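Long-range contacts in decapping nuclease RAI1 (Scheffersomyces stipitis, PDB 5BTO), which removes NAD caps from the 5' ends of RNAs in a metal-dependent reaction, and directly stabilizes and stimulates the exoribonuclease RAT1: residues 106-112 against 140-145; 135-139 against 384-390. One frame throughout, in Å; residues are numbered along the deposited sequence.

Contact 1: residues 106-112 against 140-145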
# COMPACT_ATOMS: atom_id res chain seq x y z
N LYS A 106 -3.15 27.92 -21.24
CA LYS A 106 -3.64 27.23 -20.06
C LYS A 106 -2.58 27.24 -18.96
O LYS A 106 -1.39 27.23 -19.25
CB LYS A 106 -4.06 25.79 -20.39
CG LYS A 106 -2.90 24.83 -20.66
CD LYS A 106 -3.40 23.45 -21.09
CE LYS A 106 -2.24 22.51 -21.37
NZ LYS A 106 -2.70 21.20 -21.93
N VAL A 107 -3.02 27.27 -17.71
CA VAL A 107 -2.11 27.26 -16.58
C VAL A 107 -1.27 25.98 -16.62
O VAL A 107 -1.76 24.90 -16.97
CB VAL A 107 -2.87 27.38 -15.23
CG1 VAL A 107 -3.81 26.19 -15.04
CG2 VAL A 107 -1.90 27.47 -14.05
N ASN A 108 0.00 26.11 -16.26
CA ASN A 108 0.95 25.01 -16.38
C ASN A 108 0.97 24.11 -15.15
O ASN A 108 1.92 24.14 -14.38
CB ASN A 108 2.35 25.54 -16.66
CG ASN A 108 3.36 24.44 -16.88
OD1 ASN A 108 3.05 23.42 -17.50
ND2 ASN A 108 4.56 24.62 -16.36
N VAL A 109 -0.09 23.32 -14.98
CA VAL A 109 -0.17 22.34 -13.89
C VAL A 109 -0.77 21.03 -14.38
O VAL A 109 -1.35 20.97 -15.47
CB VAL A 109 -1.02 22.85 -12.70
CG1 VAL A 109 -0.43 24.14 -12.13
CG2 VAL A 109 -2.47 23.05 -13.11
N ASP A 110 -0.64 20.00 -13.55
CA ASP A 110 -1.19 18.68 -13.85
C ASP A 110 -2.56 18.49 -13.22
O ASP A 110 -3.40 17.76 -13.75
CB ASP A 110 -0.26 17.60 -13.31
CG ASP A 110 1.12 17.66 -13.92
OD1 ASP A 110 1.22 17.49 -15.16
OD2 ASP A 110 2.11 17.87 -13.18
N ILE A 111 -2.77 19.13 -12.07
CA ILE A 111 -4.00 18.93 -11.30
C ILE A 111 -4.58 20.27 -10.85
O ILE A 111 -3.84 21.16 -10.44
CB ILE A 111 -3.73 18.07 -10.04
CG1 ILE A 111 -3.25 16.66 -10.41
CG2 ILE A 111 -4.99 17.98 -9.16
CD1 ILE A 111 -2.68 15.91 -9.21
N ILE A 112 -5.90 20.40 -10.94
CA ILE A 112 -6.60 21.62 -10.53
C ILE A 112 -7.66 21.22 -9.51
O ILE A 112 -8.53 20.41 -9.82
CB ILE A 112 -7.26 22.31 -11.75
CG1 ILE A 112 -6.18 22.87 -12.69
CG2 ILE A 112 -8.25 23.41 -11.31
CD1 ILE A 112 -6.68 23.20 -14.09
N ASP A 140 -8.08 18.45 -21.38
CA ASP A 140 -6.99 19.30 -21.85
C ASP A 140 -5.66 18.97 -21.17
O ASP A 140 -4.90 19.86 -20.81
CB ASP A 140 -7.35 20.77 -21.65
CG ASP A 140 -6.64 21.70 -22.63
OD1 ASP A 140 -6.01 21.22 -23.60
OD2 ASP A 140 -6.73 22.93 -22.44
N GLY A 141 -5.39 17.68 -20.99
CA GLY A 141 -4.12 17.24 -20.44
C GLY A 141 -3.95 17.48 -18.95
O GLY A 141 -2.84 17.41 -18.44
N GLN A 142 -5.05 17.74 -18.26
CA GLN A 142 -5.01 18.08 -16.84
C GLN A 142 -6.08 17.31 -16.07
O GLN A 142 -7.10 16.92 -16.64
CB GLN A 142 -5.23 19.59 -16.66
CG GLN A 142 -4.22 20.43 -17.40
CD GLN A 142 -4.48 21.92 -17.29
OE1 GLN A 142 -5.63 22.37 -17.36
NE2 GLN A 142 -3.42 22.69 -17.12
N LEU A 143 -5.84 17.06 -14.79
CA LEU A 143 -6.85 16.42 -13.95
C LEU A 143 -7.60 17.45 -13.12
O LEU A 143 -6.99 18.29 -12.46
CB LEU A 143 -6.23 15.38 -13.01
CG LEU A 143 -5.53 14.18 -13.63
CD1 LEU A 143 -5.19 13.15 -12.54
CD2 LEU A 143 -6.40 13.55 -14.73
N PHE A 144 -8.93 17.38 -13.15
CA PHE A 144 -9.78 18.25 -12.35
C PHE A 144 -10.41 17.41 -11.25
O PHE A 144 -10.97 16.34 -11.53
CB PHE A 144 -10.85 18.91 -13.23
CG PHE A 144 -10.28 19.81 -14.29
CD1 PHE A 144 -9.71 19.28 -15.44
CD2 PHE A 144 -10.31 21.18 -14.14
CE1 PHE A 144 -9.17 20.10 -16.42
CE2 PHE A 144 -9.78 22.01 -15.12
CZ PHE A 144 -9.20 21.47 -16.25
N ILE A 145 -10.29 17.86 -10.00
CA ILE A 145 -10.75 17.06 -8.86
C ILE A 145 -11.69 17.87 -7.99
O ILE A 145 -11.34 18.98 -7.55
CB ILE A 145 -9.55 16.59 -8.00
CG1 ILE A 145 -8.56 15.80 -8.87
CG2 ILE A 145 -10.04 15.74 -6.80
CD1 ILE A 145 -7.36 15.26 -8.12
O HOH W 1 -3.20 22.09 -24.53

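Contact 2: residues 135-139 against 384-390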
# COMPACT_ATOMS: atom_id res chain seq x y z
N ASN A 135 -14.42 13.18 -7.23
CA ASN A 135 -14.56 12.95 -8.67
C ASN A 135 -13.32 13.49 -9.35
O ASN A 135 -12.82 14.56 -9.00
CB ASN A 135 -15.79 13.66 -9.22
CG ASN A 135 -17.08 13.07 -8.72
OD1 ASN A 135 -17.16 11.87 -8.45
ND2 ASN A 135 -18.11 13.89 -8.60
N VAL A 136 -12.80 12.74 -10.32
CA VAL A 136 -11.60 13.14 -11.03
C VAL A 136 -11.81 12.95 -12.51
O VAL A 136 -12.33 11.93 -12.95
CB VAL A 136 -10.38 12.29 -10.62
CG1 VAL A 136 -9.13 12.80 -11.31
CG2 VAL A 136 -10.22 12.27 -9.11
N LEU A 137 -11.41 13.93 -13.31
CA LEU A 137 -11.48 13.68 -14.75
C LEU A 137 -10.39 14.41 -15.50
O LEU A 137 -9.91 15.48 -15.07
CB LEU A 137 -12.85 14.02 -15.30
CG LEU A 137 -13.27 15.48 -15.18
CD1 LEU A 137 -12.70 16.27 -16.35
CD2 LEU A 137 -14.76 15.59 -15.12
N ALA A 138 -9.99 13.81 -16.62
CA ALA A 138 -8.95 14.36 -17.46
C ALA A 138 -9.58 15.24 -18.52
O ALA A 138 -10.55 14.86 -19.18
CB ALA A 138 -8.15 13.24 -18.11
N TYR A 139 -9.02 16.43 -18.69
CA TYR A 139 -9.45 17.33 -19.73
C TYR A 139 -8.29 18.25 -20.09
O TYR A 139 -7.59 18.75 -19.21
CB TYR A 139 -10.68 18.13 -19.27
CG TYR A 139 -11.16 19.13 -20.30
CD1 TYR A 139 -11.90 18.72 -21.40
CD2 TYR A 139 -10.86 20.48 -20.16
CE1 TYR A 139 -12.33 19.65 -22.35
CE2 TYR A 139 -11.28 21.40 -21.09
CZ TYR A 139 -12.02 20.98 -22.19
OH TYR A 139 -12.44 21.91 -23.12
N LEU A 384 -20.64 15.30 -15.22
CA LEU A 384 -19.49 16.09 -14.73
C LEU A 384 -18.91 17.01 -15.80
O LEU A 384 -18.60 18.17 -15.53
CB LEU A 384 -18.40 15.17 -14.17
CG LEU A 384 -18.83 14.30 -12.98
CD1 LEU A 384 -17.79 13.23 -12.66
CD2 LEU A 384 -19.11 15.16 -11.75
N ARG A 385 -18.78 16.50 -17.03
CA ARG A 385 -18.16 17.27 -18.10
C ARG A 385 -19.08 18.33 -18.67
O ARG A 385 -18.63 19.27 -19.33
CB ARG A 385 -17.68 16.34 -19.23
CG ARG A 385 -16.48 15.51 -18.83
CD ARG A 385 -16.03 14.57 -19.94
NE ARG A 385 -14.94 13.74 -19.45
CZ ARG A 385 -13.66 14.10 -19.49
NH1 ARG A 385 -13.32 15.27 -20.03
NH2 ARG A 385 -12.73 13.29 -19.00
N ASN A 386 -20.38 18.18 -18.40
CA ASN A 386 -21.38 19.06 -18.99
C ASN A 386 -22.18 19.87 -17.98
O ASN A 386 -23.39 20.05 -18.13
CB ASN A 386 -22.30 18.26 -19.92
CG ASN A 386 -21.56 17.72 -21.14
OD1 ASN A 386 -20.94 18.48 -21.89
ND2 ASN A 386 -21.62 16.41 -21.34
N GLY A 387 -21.50 20.39 -16.96
CA GLY A 387 -22.15 21.26 -16.00
C GLY A 387 -21.64 21.23 -14.57
O GLY A 387 -21.31 22.27 -14.01
N GLU A 388 -21.56 20.04 -13.97
CA GLU A 388 -21.18 19.97 -12.55
C GLU A 388 -19.72 20.31 -12.28
O GLU A 388 -19.42 21.07 -11.36
CB GLU A 388 -21.54 18.62 -11.91
CG GLU A 388 -20.98 18.49 -10.48
CD GLU A 388 -21.60 17.36 -9.66
OE1 GLU A 388 -22.74 16.96 -9.96
OE2 GLU A 388 -20.94 16.89 -8.70
N MET A 389 -18.81 19.76 -13.08
CA MET A 389 -17.38 20.04 -12.93
C MET A 389 -16.89 21.06 -13.97
O MET A 389 -16.50 22.18 -13.62
CB MET A 389 -16.57 18.74 -13.05
CG MET A 389 -15.06 18.90 -12.92
SD MET A 389 -14.41 18.34 -11.34
CE MET A 389 -15.31 16.77 -11.22
N LEU A 390 -16.91 20.67 -15.24
CA LEU A 390 -16.53 21.57 -16.32
C LEU A 390 -17.71 22.44 -16.70
O LEU A 390 -18.86 21.98 -16.72
CB LEU A 390 -16.04 20.78 -17.54
CG LEU A 390 -14.86 19.83 -17.32
CD1 LEU A 390 -14.48 19.11 -18.61
CD2 LEU A 390 -13.66 20.55 -16.72
O HOH W 2 -18.03 16.80 -8.75

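Contact 1: residues 106-112 against 140-145
Ile111 and Ile112 run parallel to Leu143 and Phe144 as adjacent strands, with CA-CA separations of 4.6 Å for Ile111-Leu143 and 5.0 Å for Ile112-Phe144. The hydrogen bonds follow the staggered parallel pattern: Leu143 N donates to Asp110 O (2.7 Å, nearly linear at 178°), Ile112 N to Leu143 O (2.8 Å) and Ile145 N to Ile112 O (3.1 Å). Ahead of this ladder the backbones diverge, reaching 8.8 Å between the CA atoms of Lys106 and Asp140, and side chains bridge the gap. Gln142 NE2 donates to Val109 O (3.2 Å) and more weakly to Val107 O (2.8 Å, 119°), while its OE1 is bound by Arg398. Lys106 NZ donates to Asp140 O (2.8 Å); its salt bridge to Asp140 OD1 is long (3.7 Å) and is supplemented by a water that bonds both atoms. Asp140 also pairs with Arg398, whereas Asp110 points away, accepting from the backbone N of Lys229 and forming a salt bridge with Arg353. On one face Ile111 CG2 meets Ile145 CD1 (3.8 Å), and Ile111 and Leu143 are covered by helix 333-350. On the other, Ile112 CD1 packs against Phe144 CE2 (3.5 Å) beneath helix 87-101. Asp140 (phi/psi 48/41) and Gly141 (74/16) have angles close to those of a type I' turn, as suits the two-residue hairpin leading into strand 142-147. The contact thus forms a parallel step within the large mixed sheet of this PD-(D/E)XK nuclease of the DXO/Dom3Z family, and strand 111-114 ends at substrate-binding Tyr114, followed at once by Arg115 and Gly116, which also bind substrate.

Contact 2: residues 135-139 against 384-390
Arg385 directs two guanidinium nitrogens at one backbone carbonyl: NH2 lies 2.7 Å and NH1 2.9 Å from Ala138 O, which sits at the edge of the guanidinium near its plane. Asn381, one turn back in the same helix, holds NE, and NH2 also bonds Lys358 O just before strand 359-365, so the group links strand 132-139 to its own helix and to the entry of the neighbouring strand. At the other end of the contact, a water accepts from Asn135 ND2 (2.9 Å) and donates to Glu388 OE2 (2.9 Å); Asn135 ND2 also bonds Asp148, and Glu388 forms a salt bridge with Arg383. These polar links frame a helix-on-sheet packing in the nuclease fold: the axes of strand 135-139 and helix segment 384-388 approach to 10.8 Å and cross at -111°, so this last part of the helix, 384-388, runs steeply across the strand segment. Alternation along the strand sends the CA-to-CB bonds of Asn135, Leu137 and Tyr139 toward the helix, and those of Val136 and Ala138 away. Leu137 fills the middle, its CD2 contacting Leu384 CB (3.8 Å) and Met389 CG (4.0 Å), while Leu137 CB lies over the guanidinium face, 3.8 Å from Arg385 NH2. A wider pi-type turn, marked by Met389 N donating to Leu384 O (2.9 Å), occurs where the helix passes into Met389 and Leu390. Met389 CE reaches Asn135 CB (3.7 Å). Leu390 CD1 makes a CH-pi contact with Tyr139, 4.0 Å from the ring centroid and 24° off its normal.

In the fold
From the N terminus the segments come in the order 106-112, 135-139, 140-145, 384-390, so the two contacts cross rather than nest. Contact 1 closes a loop of 27 residues holding helix 115-123 and strand 132-139; contact 2 closes one of 244 residues that includes the metal-binding residues Glu186, Asp237, Glu256 and Leu257. Because 135-139 runs straight into 140-145 through a hairpin, the contacts meet in neighbouring strands of one sheet: Phe144 N lies 2.9 Å from Leu137 O, probably a hydrogen bond, and their centres are about 12 Å apart. Together they tie strand 111-114, that hairpin and the late helix 378-388 into one region.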